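Local coordinates for alpha-Amylase (Thermotoga maritima, PDB 2B5D), which belongs to glycosyl hydrolase family 57, enzymes built on a distorted parallel beta-alpha barrel, and also has a largely helical C-terminal region related to that of branching enzymes, at residues Ile5-His10 with Phe362-Phe367; Ala33-Tyr38 with Glu108-Ile113; Met43-Ile48 with Glu126-Tyr131. All coordinates share one frame; numbering follows the deposited sequence.

Contact 1 (Ile5-His10 with Phe362-Phe367)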
loop_
_atom_site.group_PDB
_atom_site.type_symbol
_atom_site.label_atom_id
_atom_site.label_comp_id
_atom_site.label_asym_id
_atom_site.label_seq_id
_atom_site.Cartn_x
_atom_site.Cartn_y
_atom_site.Cartn_z
ATOM N N ILE A 5 35.898 -34.586 -2.753
ATOM C CA ILE A 5 35.115 -33.361 -2.884
ATOM C C ILE A 5 33.671 -33.641 -3.163
ATOM O O ILE A 5 33.318 -34.255 -4.190
ATOM C CB ILE A 5 35.804 -32.097 -3.660
ATOM C CG1 ILE A 5 35.874 -32.280 -5.168
ATOM C CG2 ILE A 5 37.198 -31.650 -3.029
ATOM C CD1 ILE A 5 34.635 -31.669 -5.853
ATOM N N LEU A 6 32.833 -33.249 -2.207
ATOM C CA LEU A 6 31.392 -33.467 -2.371
ATOM C C LEU A 6 30.647 -32.147 -2.652
ATOM O O LEU A 6 30.403 -31.340 -1.751
ATOM C CB LEU A 6 30.813 -34.359 -1.232
ATOM C CG LEU A 6 29.355 -34.493 -0.758
ATOM C CD1 LEU A 6 28.265 -34.527 -1.817
ATOM C CD2 LEU A 6 29.206 -35.660 0.262
ATOM N N ILE A 7 30.343 -31.933 -3.935
ATOM C CA ILE A 7 29.603 -30.739 -4.355
ATOM C C ILE A 7 28.128 -31.044 -4.242
ATOM O O ILE A 7 27.619 -32.000 -4.814
ATOM C CB ILE A 7 29.941 -30.248 -5.834
ATOM C CG1 ILE A 7 31.400 -29.799 -5.997
ATOM C CG2 ILE A 7 29.002 -29.113 -6.268
ATOM C CD1 ILE A 7 31.961 -29.002 -4.814
ATOM N N PHE A 8 27.424 -30.198 -3.525
ATOM C CA PHE A 8 25.985 -30.394 -3.412
ATOM C C PHE A 8 25.217 -29.167 -3.945
ATOM O O PHE A 8 25.441 -28.038 -3.497
ATOM C CB PHE A 8 25.593 -30.735 -1.946
ATOM C CG PHE A 8 24.119 -30.957 -1.779
ATOM C CD1 PHE A 8 23.571 -32.256 -1.830
ATOM C CD2 PHE A 8 23.263 -29.873 -1.637
ATOM C CE1 PHE A 8 22.179 -32.475 -1.724
ATOM C CE2 PHE A 8 21.868 -30.072 -1.547
ATOM C CZ PHE A 8 21.324 -31.367 -1.566
ATOM N N LEU A 9 24.319 -29.408 -4.891
ATOM C CA LEU A 9 23.375 -28.412 -5.386
ATOM C C LEU A 9 21.967 -28.642 -4.889
ATOM O O LEU A 9 21.353 -29.715 -5.147
ATOM C CB LEU A 9 23.310 -28.471 -6.920
ATOM C CG LEU A 9 24.591 -28.174 -7.705
ATOM C CD1 LEU A 9 24.305 -28.148 -9.216
ATOM C CD2 LEU A 9 25.270 -26.904 -7.227
ATOM N N HIS A 10 21.436 -27.616 -4.230
ATOM C CA HIS A 10 20.040 -27.583 -3.813
ATOM C C HIS A 10 19.127 -26.901 -4.878
ATOM O O HIS A 10 19.195 -25.658 -5.097
ATOM C CB HIS A 10 19.918 -26.845 -2.474
ATOM C CG HIS A 10 18.524 -26.768 -1.957
ATOM N ND1 HIS A 10 17.677 -27.860 -1.936
ATOM C CD2 HIS A 10 17.838 -25.747 -1.386
ATOM C CE1 HIS A 10 16.521 -27.502 -1.406
ATOM N NE2 HIS A 10 16.603 -26.232 -1.038
ATOM N N PHE A 362 29.429 -23.432 -16.545
ATOM C CA PHE A 362 30.724 -23.451 -17.215
ATOM C C PHE A 362 31.817 -23.623 -16.190
ATOM O O PHE A 362 32.720 -24.425 -16.394
ATOM C CB PHE A 362 31.017 -22.139 -17.993
ATOM C CG PHE A 362 29.987 -21.765 -19.053
ATOM C CD1 PHE A 362 29.553 -20.438 -19.178
ATOM C CD2 PHE A 362 29.485 -22.710 -19.958
ATOM C CE1 PHE A 362 28.614 -20.056 -20.173
ATOM C CE2 PHE A 362 28.549 -22.340 -20.944
ATOM C CZ PHE A 362 28.116 -21.010 -21.053
ATOM N N PHE A 363 31.766 -22.822 -15.124
ATOM C CA PHE A 363 32.635 -22.995 -13.952
ATOM C C PHE A 363 32.554 -24.425 -13.349
ATOM O O PHE A 363 33.577 -25.085 -13.119
ATOM C CB PHE A 363 32.340 -21.935 -12.885
ATOM C CG PHE A 363 33.112 -22.148 -11.600
ATOM C CD1 PHE A 363 34.299 -21.450 -11.354
ATOM C CD2 PHE A 363 32.652 -23.062 -10.624
ATOM C CE1 PHE A 363 35.038 -21.664 -10.171
ATOM C CE2 PHE A 363 33.361 -23.270 -9.450
ATOM C CZ PHE A 363 34.568 -22.586 -9.224
ATOM N N LEU A 364 31.331 -24.897 -13.110
ATOM C CA LEU A 364 31.145 -26.227 -12.602
ATOM C C LEU A 364 31.805 -27.293 -13.454
ATOM O O LEU A 364 32.382 -28.271 -12.926
ATOM C CB LEU A 364 29.663 -26.544 -12.384
ATOM C CG LEU A 364 29.364 -26.707 -10.894
ATOM C CD1 LEU A 364 30.089 -27.936 -10.389
ATOM C CD2 LEU A 364 29.788 -25.490 -10.024
ATOM N N LYS A 365 31.733 -27.098 -14.767
ATOM C CA LYS A 365 32.240 -28.094 -15.701
ATOM C C LYS A 365 33.769 -28.081 -15.703
ATOM O O LYS A 365 34.409 -29.123 -15.729
ATOM C CB LYS A 365 31.712 -27.837 -17.109
ATOM C CG LYS A 365 32.082 -28.933 -18.113
ATOM C CD LYS A 365 32.202 -28.326 -19.492
ATOM C CE LYS A 365 32.277 -29.399 -20.555
ATOM N NZ LYS A 365 32.455 -28.735 -21.866
ATOM N N ARG A 366 34.344 -26.893 -15.654
ATOM C CA ARG A 366 35.775 -26.771 -15.662
ATOM C C ARG A 366 36.359 -27.258 -14.359
ATOM O O ARG A 366 37.421 -27.865 -14.369
ATOM C CB ARG A 366 36.226 -25.339 -16.014
ATOM C CG ARG A 366 36.080 -25.058 -17.522
ATOM C CD ARG A 366 36.811 -26.116 -18.433
ATOM N NE ARG A 366 38.265 -26.023 -18.248
ATOM C CZ ARG A 366 39.079 -27.051 -18.044
ATOM N NH1 ARG A 366 40.376 -26.832 -17.873
ATOM N NH2 ARG A 366 38.606 -28.298 -18.027
ATOM N N PHE A 367 35.662 -26.999 -13.253
ATOM C CA PHE A 367 36.128 -27.445 -11.945
ATOM C C PHE A 367 36.085 -28.955 -11.862
ATOM O O PHE A 367 36.991 -29.549 -11.317
ATOM C CB PHE A 367 35.329 -26.811 -10.816
ATOM C CG PHE A 367 35.754 -27.249 -9.451
ATOM C CD1 PHE A 367 36.903 -26.733 -8.875
ATOM C CD2 PHE A 367 34.973 -28.154 -8.715
ATOM C CE1 PHE A 367 37.309 -27.127 -7.573
ATOM C CE2 PHE A 367 35.354 -28.553 -7.422
ATOM C CZ PHE A 367 36.535 -28.046 -6.845
#
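Ile5 and Phe367 meet from opposite directions, the CD1 methyl of Ile5 lying 3.6 Å from CE2 of Phe367. The methyl sits at the edge of the ring, close to its plane, so this is a hydrocarbon contact against the ring's rim. Two residues further along the strand, Ile7 spreads its branches over two partners: CD1 approaches the same CE2 of Phe367 obliquely at 4.3 Å, while CG2 is 4.4 Å from CD1 of Leu364. A beta-branched residue suits an extended strand, and its two arms let Ile7 touch both partners at once. The axes of 5-10 and 362-367 come no closer than 12.3 Å, and the ring of Phe367 reaches across with its CG anti to the backbone N (chi1 179°). There is no hydrogen bond across the contact. Further out, Phe323 of helix 309-338 meets the ring of Phe367, and Met44 of helix 27-47 packs against Leu364. The other side of strand 3-11 carries Phe8 and His10, which meet Trp182. Segments 5-10 and 362-367 run nearly antiparallel (161°), and strand 3-11 is hydrogen-bonded on one side to strand 343-349 and on the other to strand 377-379. The connection between those two strands carries helix 360-373 over strand 3-11, a beta-alpha-beta crossover that skips one strand; helices packed outside a parallel sheet are what a beta-alpha barrel shows.

Contact 2 (Ala33-Tyr38 with Glu108-Ile113)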
loop_
_atom_site.group_PDB
_atom_site.type_symbol
_atom_site.label_atom_id
_atom_site.label_comp_id
_atom_site.label_asym_id
_atom_site.label_seq_id
_atom_site.Cartn_x
_atom_site.Cartn_y
_atom_site.Cartn_z
ATOM N N ALA A 33 14.581 -20.664 -14.320
ATOM C CA ALA A 33 15.322 -21.786 -13.687
ATOM C C ALA A 33 15.567 -22.951 -14.639
ATOM O O ALA A 33 16.666 -23.473 -14.690
ATOM C CB ALA A 33 14.655 -22.244 -12.438
ATOM N N ILE A 34 14.568 -23.319 -15.437
ATOM C CA ILE A 34 14.727 -24.415 -16.419
ATOM C C ILE A 34 15.748 -24.031 -17.483
ATOM O O ILE A 34 16.617 -24.824 -17.860
ATOM C CB ILE A 34 13.375 -24.805 -17.106
ATOM C CG1 ILE A 34 12.336 -25.229 -16.076
ATOM C CG2 ILE A 34 13.569 -25.944 -18.057
ATOM C CD1 ILE A 34 10.997 -25.666 -16.676
ATOM N N THR A 35 15.648 -22.789 -17.951
ATOM C CA THR A 35 16.463 -22.303 -19.063
ATOM C C THR A 35 17.887 -22.051 -18.619
ATOM O O THR A 35 18.826 -22.501 -19.270
ATOM C CB THR A 35 15.836 -21.028 -19.710
ATOM O OG1 THR A 35 14.555 -21.362 -20.251
ATOM C CG2 THR A 35 16.711 -20.467 -20.831
ATOM N N GLU A 36 18.033 -21.351 -17.496
ATOM C CA GLU A 36 19.339 -20.910 -17.001
ATOM C C GLU A 36 20.113 -21.983 -16.242
ATOM O O GLU A 36 21.351 -22.013 -16.291
ATOM C CB GLU A 36 19.164 -19.702 -16.078
ATOM C CG GLU A 36 18.343 -18.540 -16.653
ATOM C CD GLU A 36 19.182 -17.420 -17.268
ATOM O OE1 GLU A 36 18.594 -16.320 -17.476
ATOM O OE2 GLU A 36 20.406 -17.620 -17.535
ATOM N N THR A 37 19.404 -22.854 -15.520
ATOM C CA THR A 37 20.071 -23.824 -14.641
ATOM C C THR A 37 19.822 -25.285 -14.966
ATOM O O THR A 37 20.758 -25.991 -15.225
ATOM C CB THR A 37 19.772 -23.531 -13.146
ATOM O OG1 THR A 37 20.080 -22.166 -12.863
ATOM C CG2 THR A 37 20.616 -24.420 -12.233
ATOM N N TYR A 38 18.572 -25.750 -14.961
ATOM C CA TYR A 38 18.338 -27.202 -15.053
ATOM C C TYR A 38 18.749 -27.871 -16.382
ATOM O O TYR A 38 19.369 -28.950 -16.380
ATOM C CB TYR A 38 16.903 -27.577 -14.676
ATOM C CG TYR A 38 16.404 -26.897 -13.437
ATOM C CD1 TYR A 38 17.213 -26.748 -12.320
ATOM C CD2 TYR A 38 15.118 -26.403 -13.381
ATOM C CE1 TYR A 38 16.751 -26.110 -11.181
ATOM C CE2 TYR A 38 14.642 -25.774 -12.243
ATOM C CZ TYR A 38 15.471 -25.619 -11.149
ATOM O OH TYR A 38 14.982 -24.967 -10.017
ATOM N N GLU A 108 21.200 -19.375 -30.980
ATOM C CA GLU A 108 21.661 -20.769 -31.049
ATOM C C GLU A 108 21.398 -21.492 -29.715
ATOM O O GLU A 108 20.841 -22.602 -29.694
ATOM C CB GLU A 108 23.159 -20.859 -31.467
ATOM C CG GLU A 108 23.549 -22.179 -32.206
ATOM C CD GLU A 108 25.082 -22.443 -32.278
ATOM O OE1 GLU A 108 25.536 -23.571 -31.931
ATOM O OE2 GLU A 108 25.838 -21.526 -32.686
ATOM N N HIS A 109 21.771 -20.837 -28.615
ATOM C CA HIS A 109 21.615 -21.369 -27.259
ATOM C C HIS A 109 20.171 -21.714 -26.886
ATOM O O HIS A 109 19.889 -22.834 -26.443
ATOM C CB HIS A 109 22.197 -20.381 -26.259
ATOM C CG HIS A 109 22.385 -20.946 -24.889
ATOM N ND1 HIS A 109 21.860 -20.351 -23.760
ATOM C CD2 HIS A 109 23.038 -22.052 -24.464
ATOM C CE1 HIS A 109 22.202 -21.053 -22.697
ATOM N NE2 HIS A 109 22.907 -22.096 -23.098
ATOM N N PHE A 110 19.257 -20.762 -27.079
ATOM C CA PHE A 110 17.840 -21.007 -26.804
ATOM C C PHE A 110 17.275 -22.119 -27.656
ATOM O O PHE A 110 16.402 -22.858 -27.187
ATOM C CB PHE A 110 16.982 -19.760 -26.977
ATOM C CG PHE A 110 17.333 -18.647 -26.055
ATOM C CD1 PHE A 110 17.988 -18.893 -24.847
ATOM C CD2 PHE A 110 16.994 -17.340 -26.375
ATOM C CE1 PHE A 110 18.316 -17.865 -24.008
ATOM C CE2 PHE A 110 17.319 -16.297 -25.522
ATOM C CZ PHE A 110 17.985 -16.566 -24.340
ATOM N N GLU A 111 17.749 -22.233 -28.897
ATOM C CA GLU A 111 17.286 -23.311 -29.770
ATOM C C GLU A 111 17.722 -24.643 -29.181
ATOM O O GLU A 111 16.896 -25.543 -28.997
ATOM C CB GLU A 111 17.806 -23.155 -31.206
ATOM C CG GLU A 111 16.902 -22.331 -32.126
ATOM C CD GLU A 111 17.472 -22.156 -33.542
ATOM O OE1 GLU A 111 18.316 -22.995 -33.974
ATOM O OE2 GLU A 111 17.072 -21.167 -34.220
ATOM N N LYS A 112 19.019 -24.743 -28.872
ATOM C CA LYS A 112 19.606 -25.893 -28.179
ATOM C C LYS A 112 18.827 -26.335 -26.938
ATOM O O LYS A 112 18.541 -27.523 -26.768
ATOM C CB LYS A 112 21.057 -25.593 -27.802
ATOM C CG LYS A 112 22.097 -26.334 -28.630
ATOM C CD LYS A 112 22.409 -27.727 -28.038
ATOM C CE LYS A 112 21.325 -28.794 -28.391
ATOM N NZ LYS A 112 21.547 -30.129 -27.719
ATOM N N ILE A 113 18.488 -25.367 -26.086
ATOM C CA ILE A 113 17.760 -25.622 -24.847
ATOM C C ILE A 113 16.384 -26.243 -25.088
ATOM O O ILE A 113 16.073 -27.287 -24.517
ATOM C CB ILE A 113 17.709 -24.346 -23.959
ATOM C CG1 ILE A 113 19.044 -24.205 -23.225
ATOM C CG2 ILE A 113 16.535 -24.367 -22.958
ATOM C CD1 ILE A 113 19.364 -22.810 -22.859
#
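Thr35 and Ile113 bring helix 27-47 and helix 97-119 to within 6.8 Å, measured between their CA atoms, and the first of these helices widens just here into a pi-type turn at 34-38. In that turn the carbonyl oxygen of Ala33 accepts from two backbone donors, Thr37 N at 2.9 Å and Tyr38 N at 3.0 Å, so the usual helical bond is kept and a longer one is added.

The side chains of Thr35 and Ile113 cross at about a right angle. CD1 of Ile113 reaches between the methyl and the backbone of Thr35: it lies 3.6 Å from the carbonyl oxygen of Thr35 and 4.1 Å from its CG2. The same CD1 rests over one face of the His109 ring, 3.3 Å above the plane and offset toward the rim, so the end of the isoleucine is packed by its own helix as well as by the partner. Phe110 closes the other part of the contact, its CE1 standing 4.4 Å from CG2 of Thr35 in an oblique approach.

Threonine suits this place because it is small enough for a close approach of two helices and has two unlike branches. Its chi1 of -62° sets OG1 beside the backbone N and anti to the carbonyl carbon, which leaves CG2 anti to N. The methyl thus meets Ile113 and Phe110, while OG1 is hydrogen-bonded to Tyr74 OH and to the carbonyl oxygen of Phe31, one turn earlier. A buried hydroxyl is thereby satisfied without any polar bond to 108-113.

Around this apolar junction, helix 68-91 packs against both partners, with Met78 touching Thr35 and Ile113, and Leu81 touching Phe110. On another part of the turn, helix 352-356 supplies His355 beside Glu36 and Thr37.

Contact 3 (Met43-Ile48 with Glu126-Tyr131)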
loop_
_atom_site.group_PDB
_atom_site.type_symbol
_atom_site.label_atom_id
_atom_site.label_comp_id
_atom_site.label_asym_id
_atom_site.label_seq_id
_atom_site.Cartn_x
_atom_site.Cartn_y
_atom_site.Cartn_z
ATOM N N MET A 43 22.927 -30.430 -20.153
ATOM C CA MET A 43 23.881 -30.278 -21.237
ATOM C C MET A 43 25.310 -30.555 -20.779
ATOM O O MET A 43 26.067 -31.271 -21.432
ATOM C CB MET A 43 23.742 -28.886 -21.853
ATOM C CG MET A 43 22.757 -28.882 -23.023
ATOM S SD MET A 43 21.880 -27.321 -23.310
ATOM C CE MET A 43 23.062 -26.101 -22.725
ATOM N N MET A 44 25.659 -29.998 -19.635
ATOM C CA MET A 44 26.948 -30.224 -19.032
ATOM C C MET A 44 27.219 -31.687 -18.633
ATOM O O MET A 44 28.352 -32.133 -18.730
ATOM C CB MET A 44 27.098 -29.276 -17.846
ATOM C CG MET A 44 28.505 -29.150 -17.271
ATOM S SD MET A 44 28.849 -30.286 -15.898
ATOM C CE MET A 44 28.367 -29.319 -14.469
ATOM N N PHE A 45 26.206 -32.436 -18.188
ATOM C CA PHE A 45 26.414 -33.842 -17.790
ATOM C C PHE A 45 26.675 -34.669 -19.023
ATOM O O PHE A 45 27.457 -35.606 -18.998
ATOM C CB PHE A 45 25.196 -34.455 -17.071
ATOM C CG PHE A 45 24.830 -33.787 -15.771
ATOM C CD1 PHE A 45 23.604 -34.033 -15.194
ATOM C CD2 PHE A 45 25.697 -32.903 -15.136
ATOM C CE1 PHE A 45 23.244 -33.415 -14.017
ATOM C CE2 PHE A 45 25.339 -32.292 -13.961
ATOM C CZ PHE A 45 24.107 -32.550 -13.402
ATOM N N ASP A 46 25.965 -34.322 -20.091
ATOM C CA ASP A 46 26.118 -34.958 -21.375
ATOM C C ASP A 46 27.514 -34.705 -21.960
ATOM O O ASP A 46 28.182 -35.656 -22.394
ATOM C CB ASP A 46 25.028 -34.454 -22.309
ATOM C CG ASP A 46 24.978 -35.218 -23.622
ATOM O OD1 ASP A 46 25.261 -34.584 -24.667
ATOM O OD2 ASP A 46 24.652 -36.433 -23.618
ATOM N N GLU A 47 27.960 -33.445 -21.940
ATOM C CA GLU A 47 29.211 -33.044 -22.579
ATOM C C GLU A 47 30.477 -33.491 -21.824
ATOM O O GLU A 47 31.441 -33.967 -22.454
ATOM C CB GLU A 47 29.218 -31.531 -22.828
ATOM C CG GLU A 47 30.496 -30.974 -23.470
ATOM C CD GLU A 47 30.540 -31.118 -25.012
ATOM O OE1 GLU A 47 31.655 -31.304 -25.578
ATOM O OE2 GLU A 47 29.465 -31.037 -25.662
ATOM N N ILE A 48 30.490 -33.340 -20.496
ATOM C CA ILE A 48 31.654 -33.741 -19.693
ATOM C C ILE A 48 31.920 -35.251 -19.824
ATOM O O ILE A 48 30.986 -36.034 -20.094
ATOM C CB ILE A 48 31.527 -33.304 -18.194
ATOM C CG1 ILE A 48 32.920 -33.095 -17.587
ATOM C CG2 ILE A 48 30.685 -34.298 -17.394
ATOM C CD1 ILE A 48 32.944 -32.539 -16.175
ATOM N N GLU A 126 13.296 -37.022 -16.428
ATOM C CA GLU A 126 13.766 -38.201 -17.132
ATOM C C GLU A 126 15.278 -38.089 -17.382
ATOM O O GLU A 126 16.006 -39.077 -17.254
ATOM C CB GLU A 126 12.967 -38.353 -18.432
ATOM C CG GLU A 126 13.365 -39.503 -19.346
ATOM C CD GLU A 126 12.434 -39.623 -20.577
ATOM O OE1 GLU A 126 12.854 -39.198 -21.696
ATOM O OE2 GLU A 126 11.276 -40.117 -20.418
ATOM N N GLY A 127 15.747 -36.887 -17.713
ATOM C CA GLY A 127 17.180 -36.631 -17.877
ATOM C C GLY A 127 17.970 -36.755 -16.581
ATOM O O GLY A 127 19.030 -37.358 -16.534
ATOM N N PHE A 128 17.455 -36.176 -15.513
ATOM C CA PHE A 128 18.103 -36.298 -14.225
ATOM C C PHE A 128 18.101 -37.743 -13.712
ATOM O O PHE A 128 19.054 -38.177 -13.051
ATOM C CB PHE A 128 17.473 -35.332 -13.208
ATOM C CG PHE A 128 17.865 -33.905 -13.432
ATOM C CD1 PHE A 128 17.001 -33.020 -14.102
ATOM C CD2 PHE A 128 19.112 -33.442 -13.009
ATOM C CE1 PHE A 128 17.374 -31.669 -14.322
ATOM C CE2 PHE A 128 19.489 -32.106 -13.219
ATOM C CZ PHE A 128 18.623 -31.221 -13.882
ATOM N N LYS A 129 17.024 -38.459 -14.013
ATOM C CA LYS A 129 16.858 -39.844 -13.592
ATOM C C LYS A 129 17.943 -40.702 -14.243
ATOM O O LYS A 129 18.532 -41.586 -13.609
ATOM C CB LYS A 129 15.461 -40.328 -13.982
ATOM C CG LYS A 129 15.122 -41.730 -13.577
ATOM C CD LYS A 129 13.742 -42.120 -14.122
ATOM C CE LYS A 129 13.365 -43.533 -13.702
ATOM N NZ LYS A 129 12.353 -44.125 -14.614
ATOM N N LYS A 130 18.225 -40.381 -15.505
ATOM C CA LYS A 130 19.157 -41.136 -16.333
ATOM C C LYS A 130 20.597 -40.966 -15.853
ATOM O O LYS A 130 21.402 -41.892 -15.931
ATOM C CB LYS A 130 18.970 -40.731 -17.795
ATOM C CG LYS A 130 20.086 -41.086 -18.734
ATOM C CD LYS A 130 19.759 -40.640 -20.146
ATOM C CE LYS A 130 20.926 -39.896 -20.771
ATOM N NZ LYS A 130 20.747 -38.438 -20.576
ATOM N N TYR A 131 20.920 -39.798 -15.325
ATOM C CA TYR A 131 22.232 -39.622 -14.750
ATOM C C TYR A 131 22.356 -40.240 -13.363
ATOM O O TYR A 131 23.450 -40.664 -12.979
ATOM C CB TYR A 131 22.709 -38.162 -14.854
ATOM C CG TYR A 131 22.933 -37.757 -16.306
ATOM C CD1 TYR A 131 24.048 -38.205 -17.023
ATOM C CD2 TYR A 131 22.023 -36.943 -16.966
ATOM C CE1 TYR A 131 24.250 -37.845 -18.354
ATOM C CE2 TYR A 131 22.212 -36.585 -18.303
ATOM C CZ TYR A 131 23.322 -37.043 -18.992
ATOM O OH TYR A 131 23.488 -36.667 -20.320
#
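Phe45 turns the edge of its ring toward the face of Tyr131, an edge-to-face aromatic pair with centroids 5.4 Å apart and planes at 75°. It joins two helices of the outer layer of the beta-alpha barrel, 27-47 and 125-134, whose local axes run at 37° to each other. The same face of Tyr131 also receives CB of Phe45, which stands 3.6 Å from the ring centroid and only 8° off the normal, a well-centred CH-pi contact. The backbone puts CB over the tyrosine; the first torsion of Phe45, with CG anti to the carbonyl carbon, then swings its ring so that CD1 comes 3.8 Å from CD2 of Tyr131. Phe128 comes in at about a right angle to Phe45, its CE2 lying 4.1 Å from CE1 of Phe45. Large flat side chains suit these positions because they fill the space between helices whose local axes approach to 11.1 Å. Beneath them, Leu137 of strand 137-142 touches all three aromatics, and Phe51 stacks on Phe45. The tyrosine differs from the phenylalanines in its hydroxyl, which reaches the exposed Asp46. There OH of Tyr131 is 3.4 Å from CB of Asp46 and also 3.4 Å from Asp46 N, but the geometry is too poor for a hydrogen bond.

Helix 27-47 takes part in both contact 2 and contact 3, using successive portions of its length, and the centres of those contacts are about 14 Å apart. It follows strand 3-11, the strand of contact 1, and leads on to strand 53-57, pairing in parallel with 3-11. Contacts 1 and 3, centres also about 14 Å apart, touch: Leu364 and Lys365 pack on Met44. Contacts 1 and 2, centres about 18 Å and nearest atoms about 6 Å apart, do not. Along the chain the segments of contacts 2 and 3 alternate, and both are nested in the loop closed by contact 1. A late helix thus covers the first strand of the barrel sheet, while early helices interlock outside it.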